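Side-chain contacts in chitin deacetylase (Bombyx mori, PDB 5ZNT), which hydrolyses the N-acetyl groups of N-acetylglucosamine residues in chitin, giving chitosan and acetate with the help of a zinc ion: residues A[109-112]-A[113-117]; A[157-160]-A[161-165]; A[244-247]-A[248-252]; A[289-292]-A[293-297]; A[306-309]-A[310-313]. All coordinates share one frame; numbering follows the deposited sequence.

In the fold
The five contacts are helix turns or helix ends in the catalytic, carbohydrate esterase 4 part of the protein. Contacts 2, 3 and 5 are partly buried: methionines, phenylalanines, valines and a tryptophan face neighbouring strands and helices, with polar chains at the margins. Contact 4 is a surface helix end, held by a serine, a histidine and water. Contact 1, also partly buried, is a short helix end whose tryptophan lies near the zinc site. Contacts 1 and 2 touch where V117 packs on T159, M160 and E163; contacts 3 and 4 join helices 243-258 and 278-294 through Y247 and E290. Contact 5 stands apart, touching none of the others.

Contact 1: residues A[109-112]-A[113-117]; sequences ERFW and SNATV
S113, A115 and W112 carry this turn, in which the last residues of the short helix 109-113 fold back on the turn before them. The S113 amide gives a weak hydrogen bond to the carbonyl of E109, with 3.3 Å between S113 N and E109 O. S113 turns its hydroxyl beside its own backbone N (chi1 -68°), and the OG accepts from NE of R151; a small polar residue suits a place where the helix must meet an arginine at close range. Beyond it the chain leaves the helix at N114, and A115 swings its methyl back over one face of the F111 ring, A115 CB lying 4.3 Å from F111 CZ near the rim. The small methyl fits between that face and W120. The A115 amide makes a weak, long though nearly straight hydrogen bond to W112 O (3.4 Å from A115 N, 173°). A water donates to both W112 O and A115 O, at 2.8 Å each, and so bridges the two carbonyls where the helix comes apart. The W112 indole, covered on one face by F111 CE2 at 3.5 Å above its plane, is buried against W120 and held by NE1 on the carbonyl of N106; its side chain lies about 6 Å from that of the zinc ligand H105. A helix C-terminus is thus followed at once by the N-cap of helix 117-134, T116 OG1 taking the amide of D119, within the polysaccharide deacetylase domain.

Contact 2: residues A[157-160]-A[161-165]; sequences QFTM and MEEQA
M161 and F158 form a Met-aromatic contact on helix 154-163, the helix of a beta-alpha-beta unit between strands 144-145 and 168-169. The sulfur stands above the ring face at some distance, with M161 SD 4.9 Å from the F158 centroid and 18° off the ring normal. The same thioether runs alongside Q157, both chains pointing one way, and M161 SD comes within 3.9 Å of Q157 NE2; Q157 OE1 is meanwhile engaged by the amide of G153. The flexible methionine can lie alongside Q157 and still put its sulfur over the ring. M160 takes the other direction: its CG lies anti to the backbone N (chi1 178°), and two further bends fold the chain until M160 CE reaches M161 CG at 3.6 Å. Here the two methionines slant across each other, whereas M160 and Q164 meet at about a right angle, with M160 SD 3.8 Å from Q164 CG. Nearer solvent, T159 and E163 lie side by side, pointing the same way, T159 CG2 against E163 OE2. Q164 N gives the last ordinary helical bond, to M160 O at 2.8 Å. A165, with positive phi, ends the helix in a Schellman motif, and A165 N bonds to E162 O at 3.2 Å.

Contact 3: residues A[244-247]-A[248-252]; sequences DQFY and NFLNH
F246 and Y247 both set CG opposite the backbone N (chi1 -172° and 172°), which sends their rings along the helix toward L250 and N251, one turn on. L250 lays its branch over the F246 face in a CH-pi contact, with L250 CD1 4.0 Å from the F246 centroid and close to the normal. F249 comes instead to the ring's edge, its CD2 3.9 Å from F246 CD1. F246 and L250 face F284 and strand 265-270, while F249 packs on L216, C237 and I240; phenylalanine and leucine suit such buried places. On the other flank, the N251 amide stands over the rim of the Y247 ring, planes 74° apart, with N251 ND2 3.2 Å from Y247 CZ. The tyrosine hydroxyl is probably hydrogen-bonded to E290 of helix 278-294. A leucine in place of Y247 would probably cost E290 this partner and take the ring from under the N251 amide, leaving little beyond its weak bond to W287 to hold it. At the exposed end, N248 ND2 bonds weakly to D244 OD2 (3.3 Å), while a water donates to D244 OD1 and N248 OD1. Side chains three and four residues apart thus split into an apolar and a polar face, typical of an amphipathic helix packed beside the parallel strands of the deacetylase fold.

Contact 4: residues A[289-292]-A[293-297]; sequences DEIL and QSHND
The backbone bonds of D289 and E290 with Q293 and S294 (Q293 N to D289 O 3.1 Å, S294 N to E290 O 3.2 Å) carry helix 278-294 to its C-terminal end, after which H295 turns extended. The E290 carbonyl is the polar focus of this helix end. S294 holds its OG between backbone N and carbonyl carbon (chi1 67°), a rotamer that lets the hydroxyl reach back a turn, and S294 OG donates to E290 O at 3.0 Å. Amide and hydroxyl come to that oxygen from opposite faces of its plane. A water also donates to E290 O, at 2.8 Å, and to Q293 OE1, which the long, bent glutamine chain brings to it. On the inner side of the helix, the I291 carbonyl accepts a weak bond from the H295 amide and lies at the edge of the imidazole, I291 O 3.7 Å from H295 CD2. F254 and Y258 pack against this ring edge-to-face, while I291 and L292 turn their apolar branches toward strand 298-300. The ring's rotation is fixed by D297, whose other oxygen is held by the Y258 hydroxyl: H295 ND1 donates to the syn lone pair of D297 OD1 at 2.9 Å, exactly in the imidazole plane.

Contact 5: residues A[306-309]-A[310-313]; sequences VIQW and VQNP
P313 sits like a lid on W309 at the C-terminal end of helix 303-311, one of the helices surrounding the parallel strands of the distorted beta/alpha barrel that carbohydrate esterases of this family share. The flat indole offers a shelf and the proline supplies the bump: P313 CA stands 4.0 Å from the centroid of the six-membered ring of W309, 13° off its normal, a CH-pi contact, and P313 CB rests 3.9 Å from W309 CH2. The two side chains meet at about a right angle, so a compact ring presses on a broad one. Proline, without an amide hydrogen, cannot continue the helix bonding, and P313 CA meets W309 O in a CH...O contact. A second bump, V310 CG2, fits the angle between V306 CG1, 4.4 Å away, and W309 CE3, at 4.2 Å. On the outer flank the Q311 chain runs extended along the I307 carbonyl, Q311 CD 3.9 Å from I307 CG2, and its NE2 is bonded to the carbonyl of P16. The indole is set among W182 and W325, whose rings are turned only some 25° from it. An alanine in place of W309 would probably open a gap under P313 and beside those tryptophans, and leave the carbonyl of R314 without its NE1 donor. N312 N closes the turn, reaching W309 O at 3.0 Å from above the carbonyl plane.

Contact 1: residues A[109-112]-A[113-117]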
# COMPACT_ATOMS: atom_id res chain seq x y z
N GLU A 109 -18.62 -0.42 -8.37
CA GLU A 109 -18.25 -1.00 -7.08
C GLU A 109 -18.90 -2.35 -6.83
O GLU A 109 -18.38 -3.13 -6.02
CB GLU A 109 -18.62 -0.05 -5.94
CG GLU A 109 -17.70 1.12 -5.79
CD GLU A 109 -17.98 1.88 -4.52
OE1 GLU A 109 -18.66 1.33 -3.63
OE2 GLU A 109 -17.52 3.03 -4.41
N ARG A 110 -20.02 -2.64 -7.49
CA ARG A 110 -20.65 -3.93 -7.29
C ARG A 110 -19.93 -5.02 -8.05
O ARG A 110 -19.99 -6.20 -7.66
CB ARG A 110 -22.13 -3.85 -7.68
CG ARG A 110 -22.78 -2.51 -7.30
CD ARG A 110 -23.95 -2.14 -8.21
NE ARG A 110 -23.63 -2.25 -9.63
CZ ARG A 110 -24.53 -2.33 -10.60
NH1 ARG A 110 -25.83 -2.31 -10.31
NH2 ARG A 110 -24.13 -2.43 -11.86
N PHE A 111 -19.22 -4.67 -9.13
CA PHE A 111 -18.38 -5.66 -9.79
C PHE A 111 -17.37 -6.26 -8.81
O PHE A 111 -17.26 -7.48 -8.68
CB PHE A 111 -17.64 -5.06 -10.99
CG PHE A 111 -16.42 -5.85 -11.40
CD1 PHE A 111 -16.55 -7.00 -12.17
CD2 PHE A 111 -15.15 -5.47 -10.97
CE1 PHE A 111 -15.44 -7.75 -12.52
CE2 PHE A 111 -14.03 -6.20 -11.32
CZ PHE A 111 -14.17 -7.35 -12.10
N TRP A 112 -16.65 -5.40 -8.08
CA TRP A 112 -15.62 -5.89 -7.16
C TRP A 112 -16.23 -6.71 -6.02
O TRP A 112 -15.71 -7.78 -5.66
CB TRP A 112 -14.83 -4.71 -6.60
CG TRP A 112 -14.08 -3.98 -7.68
CD1 TRP A 112 -14.40 -2.78 -8.24
CD2 TRP A 112 -12.90 -4.43 -8.34
NE1 TRP A 112 -13.49 -2.45 -9.21
CE2 TRP A 112 -12.55 -3.45 -9.30
CE3 TRP A 112 -12.10 -5.57 -8.23
CZ2 TRP A 112 -11.44 -3.57 -10.13
CZ3 TRP A 112 -10.98 -5.69 -9.05
CH2 TRP A 112 -10.67 -4.71 -10.00
N SER A 113 -17.31 -6.22 -5.42
CA SER A 113 -17.84 -6.89 -4.24
C SER A 113 -18.47 -8.23 -4.57
O SER A 113 -18.64 -9.06 -3.66
CB SER A 113 -18.84 -5.97 -3.52
OG SER A 113 -18.18 -4.83 -2.96
N ASN A 114 -18.77 -8.48 -5.85
CA ASN A 114 -19.40 -9.71 -6.32
C ASN A 114 -18.54 -10.47 -7.35
O ASN A 114 -19.05 -11.37 -8.02
CB ASN A 114 -20.77 -9.38 -6.91
CG ASN A 114 -21.74 -10.55 -6.85
OD1 ASN A 114 -21.63 -11.41 -5.97
ND2 ASN A 114 -22.71 -10.57 -7.77
N ALA A 115 -17.26 -10.13 -7.50
CA ALA A 115 -16.44 -10.74 -8.53
C ALA A 115 -16.04 -12.16 -8.16
O ALA A 115 -15.76 -12.47 -7.00
CB ALA A 115 -15.19 -9.90 -8.80
N THR A 116 -15.97 -13.02 -9.18
CA THR A 116 -15.48 -14.39 -9.03
C THR A 116 -13.98 -14.41 -8.72
O THR A 116 -13.27 -13.42 -8.89
CB THR A 116 -15.69 -15.19 -10.32
OG1 THR A 116 -14.98 -14.54 -11.38
CG2 THR A 116 -17.18 -15.29 -10.67
N VAL A 117 -13.51 -15.59 -8.30
CA VAL A 117 -12.08 -15.82 -8.12
C VAL A 117 -11.33 -15.51 -9.42
O VAL A 117 -10.27 -14.88 -9.41
CB VAL A 117 -11.84 -17.26 -7.66
CG1 VAL A 117 -10.36 -17.64 -7.74
CG2 VAL A 117 -12.37 -17.44 -6.23
O HOH W 1 -15.81 -10.54 -4.99

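Contact 2: residues A[157-160]-A[161-165]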
# COMPACT_ATOMS: atom_id res chain seq x y z
N GLN A 157 -11.72 -12.80 -3.24
CA GLN A 157 -10.48 -12.04 -3.38
C GLN A 157 -9.33 -12.78 -2.73
O GLN A 157 -8.25 -12.93 -3.32
CB GLN A 157 -10.62 -10.65 -2.77
CG GLN A 157 -9.26 -9.88 -2.73
CD GLN A 157 -9.35 -8.51 -2.07
OE1 GLN A 157 -10.43 -8.08 -1.67
NE2 GLN A 157 -8.20 -7.82 -1.96
N PHE A 158 -9.55 -13.31 -1.51
CA PHE A 158 -8.47 -13.91 -0.77
C PHE A 158 -8.17 -15.32 -1.24
O PHE A 158 -7.01 -15.74 -1.21
CB PHE A 158 -8.78 -13.85 0.74
CG PHE A 158 -8.71 -12.46 1.27
CD1 PHE A 158 -9.74 -11.56 1.05
CD2 PHE A 158 -7.56 -12.01 1.92
CE1 PHE A 158 -9.66 -10.26 1.49
CE2 PHE A 158 -7.46 -10.71 2.36
CZ PHE A 158 -8.51 -9.84 2.16
N THR A 159 -9.19 -16.07 -1.71
CA THR A 159 -8.90 -17.32 -2.40
C THR A 159 -7.98 -17.07 -3.60
O THR A 159 -6.97 -17.76 -3.77
CB THR A 159 -10.20 -17.99 -2.85
OG1 THR A 159 -11.04 -18.24 -1.71
CG2 THR A 159 -9.90 -19.32 -3.57
N MET A 160 -8.30 -16.07 -4.41
CA MET A 160 -7.41 -15.72 -5.52
C MET A 160 -6.00 -15.42 -5.01
O MET A 160 -5.02 -15.94 -5.54
CB MET A 160 -7.97 -14.51 -6.28
CG MET A 160 -7.08 -14.04 -7.46
SD MET A 160 -5.70 -12.98 -6.95
CE MET A 160 -6.55 -11.48 -6.46
N MET A 161 -5.89 -14.59 -3.98
CA MET A 161 -4.56 -14.14 -3.58
C MET A 161 -3.72 -15.30 -3.08
O MET A 161 -2.50 -15.34 -3.31
CB MET A 161 -4.67 -13.04 -2.52
CG MET A 161 -5.26 -11.76 -3.11
SD MET A 161 -5.36 -10.43 -1.91
CE MET A 161 -3.62 -10.21 -1.52
N GLU A 162 -4.35 -16.26 -2.41
CA GLU A 162 -3.59 -17.42 -1.97
C GLU A 162 -3.17 -18.28 -3.16
O GLU A 162 -2.01 -18.68 -3.26
CB GLU A 162 -4.38 -18.25 -0.95
CG GLU A 162 -3.56 -19.42 -0.42
CD GLU A 162 -4.18 -20.13 0.78
OE1 GLU A 162 -5.18 -19.64 1.37
OE2 GLU A 162 -3.65 -21.21 1.13
N GLU A 163 -4.09 -18.56 -4.08
CA GLU A 163 -3.73 -19.33 -5.27
C GLU A 163 -2.64 -18.65 -6.09
O GLU A 163 -1.80 -19.32 -6.68
CB GLU A 163 -4.96 -19.56 -6.16
CG GLU A 163 -5.98 -20.54 -5.59
CD GLU A 163 -7.26 -20.65 -6.43
OE1 GLU A 163 -7.37 -19.96 -7.47
OE2 GLU A 163 -8.16 -21.43 -6.04
N GLN A 164 -2.63 -17.31 -6.12
CA GLN A 164 -1.69 -16.55 -6.94
C GLN A 164 -0.41 -16.19 -6.19
O GLN A 164 0.45 -15.52 -6.75
CB GLN A 164 -2.37 -15.28 -7.46
CG GLN A 164 -3.46 -15.57 -8.50
CD GLN A 164 -2.89 -16.32 -9.69
OE1 GLN A 164 -1.80 -16.04 -10.15
NE2 GLN A 164 -3.64 -17.30 -10.19
N ALA A 165 -0.30 -16.59 -4.92
CA ALA A 165 0.92 -16.38 -4.14
C ALA A 165 1.21 -14.90 -3.94
O ALA A 165 2.36 -14.47 -3.94
CB ALA A 165 2.12 -17.10 -4.77

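Contact 3: residues A[244-247]-A[248-252]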
# COMPACT_ATOMS: atom_id res chain seq x y z
N ASP A 244 -2.52 24.01 7.71
CA ASP A 244 -2.41 23.92 9.16
C ASP A 244 -3.26 22.78 9.72
O ASP A 244 -2.82 22.06 10.62
CB ASP A 244 -2.82 25.23 9.82
CG ASP A 244 -2.24 25.38 11.22
OD1 ASP A 244 -0.99 25.48 11.31
OD2 ASP A 244 -3.01 25.36 12.21
N GLN A 245 -4.49 22.64 9.22
CA GLN A 245 -5.34 21.54 9.67
C GLN A 245 -4.70 20.20 9.36
O GLN A 245 -4.72 19.29 10.20
CB GLN A 245 -6.73 21.63 9.02
CG GLN A 245 -7.57 22.81 9.47
CD GLN A 245 -8.83 23.00 8.62
OE1 GLN A 245 -8.96 22.42 7.54
NE2 GLN A 245 -9.76 23.83 9.11
N PHE A 246 -4.15 20.06 8.16
CA PHE A 246 -3.48 18.82 7.75
C PHE A 246 -2.28 18.53 8.64
O PHE A 246 -2.08 17.39 9.08
CB PHE A 246 -3.05 18.93 6.29
CG PHE A 246 -2.53 17.63 5.69
CD1 PHE A 246 -2.99 16.40 6.15
CD2 PHE A 246 -1.59 17.65 4.68
CE1 PHE A 246 -2.51 15.22 5.61
CE2 PHE A 246 -1.10 16.45 4.13
CZ PHE A 246 -1.56 15.24 4.61
N TYR A 247 -1.48 19.56 8.93
CA TYR A 247 -0.33 19.39 9.82
C TYR A 247 -0.78 18.88 11.19
O TYR A 247 -0.26 17.88 11.70
CB TYR A 247 0.45 20.71 9.91
CG TYR A 247 1.54 20.67 10.96
CD1 TYR A 247 2.77 20.05 10.72
CD2 TYR A 247 1.33 21.23 12.22
CE1 TYR A 247 3.75 20.00 11.70
CE2 TYR A 247 2.31 21.18 13.21
CZ TYR A 247 3.51 20.57 12.95
OH TYR A 247 4.44 20.53 13.94
N ASN A 248 -1.79 19.52 11.80
CA ASN A 248 -2.25 19.06 13.10
C ASN A 248 -2.87 17.67 13.01
O ASN A 248 -2.70 16.84 13.92
CB ASN A 248 -3.25 20.06 13.69
CG ASN A 248 -2.63 21.44 13.92
OD1 ASN A 248 -1.46 21.53 14.27
ND2 ASN A 248 -3.39 22.49 13.71
N PHE A 249 -3.57 17.38 11.91
CA PHE A 249 -4.13 16.05 11.69
C PHE A 249 -3.03 14.99 11.66
O PHE A 249 -3.16 13.92 12.28
CB PHE A 249 -4.93 16.10 10.38
CG PHE A 249 -5.34 14.77 9.84
CD1 PHE A 249 -6.54 14.20 10.22
CD2 PHE A 249 -4.55 14.12 8.91
CE1 PHE A 249 -6.95 13.00 9.69
CE2 PHE A 249 -4.95 12.90 8.37
CZ PHE A 249 -6.14 12.35 8.76
N LEU A 250 -1.91 15.27 10.99
CA LEU A 250 -0.80 14.32 10.97
C LEU A 250 -0.20 14.14 12.36
O LEU A 250 0.09 13.01 12.76
CB LEU A 250 0.27 14.78 9.99
CG LEU A 250 -0.13 14.74 8.52
CD1 LEU A 250 0.82 15.64 7.75
CD2 LEU A 250 -0.10 13.30 7.97
N ASN A 251 -0.00 15.23 13.11
CA ASN A 251 0.53 15.10 14.47
C ASN A 251 -0.40 14.31 15.37
O ASN A 251 0.05 13.45 16.12
CB ASN A 251 0.79 16.46 15.07
CG ASN A 251 2.12 17.01 14.68
OD1 ASN A 251 3.02 16.26 14.28
ND2 ASN A 251 2.27 18.31 14.78
N HIS A 252 -1.71 14.62 15.31
CA HIS A 252 -2.66 13.94 16.20
C HIS A 252 -2.69 12.45 15.94
O HIS A 252 -2.68 11.64 16.88
CB HIS A 252 -4.07 14.54 16.04
CG HIS A 252 -5.14 13.76 16.73
ND1 HIS A 252 -5.08 13.43 18.07
CD2 HIS A 252 -6.30 13.23 16.27
CE1 HIS A 252 -6.15 12.74 18.40
NE2 HIS A 252 -6.91 12.59 17.33
O HOH W 2 -0.48 24.27 14.04

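Contact 4: residues A[289-292]-A[293-297]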
# COMPACT_ATOMS: atom_id res chain seq x y z
N ASP A 289 9.74 16.29 7.52
CA ASP A 289 11.07 16.75 7.90
C ASP A 289 11.16 16.98 9.41
O ASP A 289 12.17 16.65 10.04
CB ASP A 289 11.41 18.02 7.13
CG ASP A 289 11.64 17.77 5.66
OD1 ASP A 289 12.00 16.62 5.28
OD2 ASP A 289 11.49 18.73 4.89
N GLU A 290 10.09 17.49 10.00
CA GLU A 290 10.06 17.70 11.44
C GLU A 290 10.09 16.37 12.20
O GLU A 290 10.81 16.23 13.20
CB GLU A 290 8.84 18.52 11.81
CG GLU A 290 8.79 18.87 13.30
CD GLU A 290 7.63 19.75 13.63
OE1 GLU A 290 6.48 19.33 13.37
OE2 GLU A 290 7.86 20.87 14.13
N ILE A 291 9.32 15.38 11.74
CA ILE A 291 9.32 14.06 12.37
C ILE A 291 10.68 13.38 12.23
O ILE A 291 11.21 12.81 13.20
CB ILE A 291 8.20 13.18 11.77
CG1 ILE A 291 6.81 13.66 12.20
CG2 ILE A 291 8.43 11.73 12.13
CD1 ILE A 291 6.45 13.38 13.65
N LEU A 292 11.26 13.41 11.03
CA LEU A 292 12.55 12.75 10.81
C LEU A 292 13.65 13.34 11.70
O LEU A 292 14.49 12.61 12.22
CB LEU A 292 12.96 12.84 9.34
CG LEU A 292 12.22 11.95 8.32
CD1 LEU A 292 12.67 12.31 6.91
CD2 LEU A 292 12.50 10.49 8.57
N GLN A 293 13.67 14.67 11.85
CA GLN A 293 14.75 15.27 12.64
C GLN A 293 14.59 14.96 14.12
O GLN A 293 15.59 14.72 14.82
CB GLN A 293 14.80 16.78 12.41
CG GLN A 293 16.04 17.48 13.04
CD GLN A 293 15.88 17.73 14.53
OE1 GLN A 293 14.77 17.95 15.01
NE2 GLN A 293 17.01 17.72 15.27
N SER A 294 13.36 14.93 14.62
CA SER A 294 13.14 14.83 16.05
C SER A 294 13.02 13.41 16.55
O SER A 294 13.07 13.20 17.77
CB SER A 294 11.89 15.64 16.45
OG SER A 294 10.71 15.06 15.93
N HIS A 295 12.91 12.42 15.67
CA HIS A 295 12.66 11.04 16.10
C HIS A 295 13.75 10.13 15.58
O HIS A 295 13.91 9.96 14.36
CB HIS A 295 11.30 10.54 15.61
CG HIS A 295 10.16 11.02 16.45
ND1 HIS A 295 9.69 10.30 17.52
CD2 HIS A 295 9.44 12.17 16.41
CE1 HIS A 295 8.70 10.97 18.09
NE2 HIS A 295 8.54 12.11 17.45
N ASN A 296 14.48 9.51 16.50
CA ASN A 296 15.38 8.43 16.13
C ASN A 296 14.66 7.09 16.09
O ASN A 296 15.30 6.08 15.79
CB ASN A 296 16.58 8.37 17.09
CG ASN A 296 16.20 8.09 18.54
OD1 ASN A 296 15.08 7.67 18.84
ND2 ASN A 296 17.15 8.30 19.45
N ASP A 297 13.35 7.07 16.36
CA ASP A 297 12.59 5.83 16.50
C ASP A 297 11.41 5.74 15.53
O ASP A 297 10.48 4.97 15.78
CB ASP A 297 12.11 5.68 17.95
CG ASP A 297 11.32 6.88 18.43
OD1 ASP A 297 11.20 7.87 17.67
OD2 ASP A 297 10.82 6.86 19.58
O HOH W 3 12.21 18.38 14.31

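Contact 5: residues A[306-309]-A[310-313]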
# COMPACT_ATOMS: atom_id res chain seq x y z
N VAL A 306 7.09 -3.66 6.56
CA VAL A 306 6.35 -3.86 7.81
C VAL A 306 6.23 -5.35 8.11
O VAL A 306 6.53 -5.80 9.22
CB VAL A 306 4.97 -3.19 7.75
CG1 VAL A 306 4.17 -3.53 9.02
CG2 VAL A 306 5.10 -1.69 7.63
N ILE A 307 5.81 -6.13 7.11
CA ILE A 307 5.65 -7.57 7.30
C ILE A 307 6.98 -8.21 7.69
O ILE A 307 7.02 -9.12 8.52
CB ILE A 307 5.05 -8.21 6.03
CG1 ILE A 307 3.63 -7.69 5.80
CG2 ILE A 307 5.06 -9.75 6.13
CD1 ILE A 307 3.01 -8.13 4.44
N GLN A 308 8.09 -7.74 7.10
CA GLN A 308 9.38 -8.32 7.44
C GLN A 308 9.74 -8.04 8.90
O GLN A 308 10.28 -8.92 9.59
CB GLN A 308 10.46 -7.78 6.50
CG GLN A 308 10.38 -8.40 5.11
CD GLN A 308 11.23 -7.68 4.11
OE1 GLN A 308 11.33 -6.46 4.13
NE2 GLN A 308 11.88 -8.44 3.24
N TRP A 309 9.38 -6.86 9.41
CA TRP A 309 9.58 -6.58 10.83
C TRP A 309 8.67 -7.44 11.70
O TRP A 309 9.11 -7.98 12.72
CB TRP A 309 9.32 -5.10 11.12
CG TRP A 309 9.63 -4.70 12.54
CD1 TRP A 309 10.78 -4.11 12.99
CD2 TRP A 309 8.78 -4.85 13.69
NE1 TRP A 309 10.71 -3.90 14.35
CE2 TRP A 309 9.50 -4.34 14.81
CE3 TRP A 309 7.50 -5.37 13.89
CZ2 TRP A 309 8.97 -4.34 16.10
CZ3 TRP A 309 6.97 -5.37 15.17
CH2 TRP A 309 7.71 -4.85 16.26
N VAL A 310 7.39 -7.58 11.33
CA VAL A 310 6.48 -8.43 12.09
C VAL A 310 7.03 -9.84 12.20
O VAL A 310 6.85 -10.52 13.22
CB VAL A 310 5.07 -8.42 11.46
CG1 VAL A 310 4.17 -9.48 12.10
CG2 VAL A 310 4.44 -7.05 11.62
N GLN A 311 7.69 -10.31 11.15
CA GLN A 311 8.19 -11.67 11.11
C GLN A 311 9.46 -11.84 11.94
O GLN A 311 9.83 -12.97 12.27
CB GLN A 311 8.44 -12.09 9.66
CG GLN A 311 7.14 -12.29 8.84
CD GLN A 311 7.43 -12.57 7.37
OE1 GLN A 311 8.37 -12.03 6.79
NE2 GLN A 311 6.63 -13.43 6.77
N ASN A 312 10.14 -10.74 12.26
CA ASN A 312 11.35 -10.79 13.06
C ASN A 312 11.46 -9.48 13.82
O ASN A 312 12.24 -8.59 13.47
CB ASN A 312 12.58 -11.04 12.18
CG ASN A 312 13.87 -11.04 12.98
OD1 ASN A 312 13.85 -11.12 14.21
ND2 ASN A 312 15.01 -10.92 12.28
N PRO A 313 10.66 -9.31 14.87
CA PRO A 313 10.56 -8.00 15.52
C PRO A 313 11.90 -7.51 16.07
O PRO A 313 12.63 -8.24 16.75
CB PRO A 313 9.52 -8.24 16.62
CG PRO A 313 8.69 -9.37 16.08
CD PRO A 313 9.65 -10.26 15.37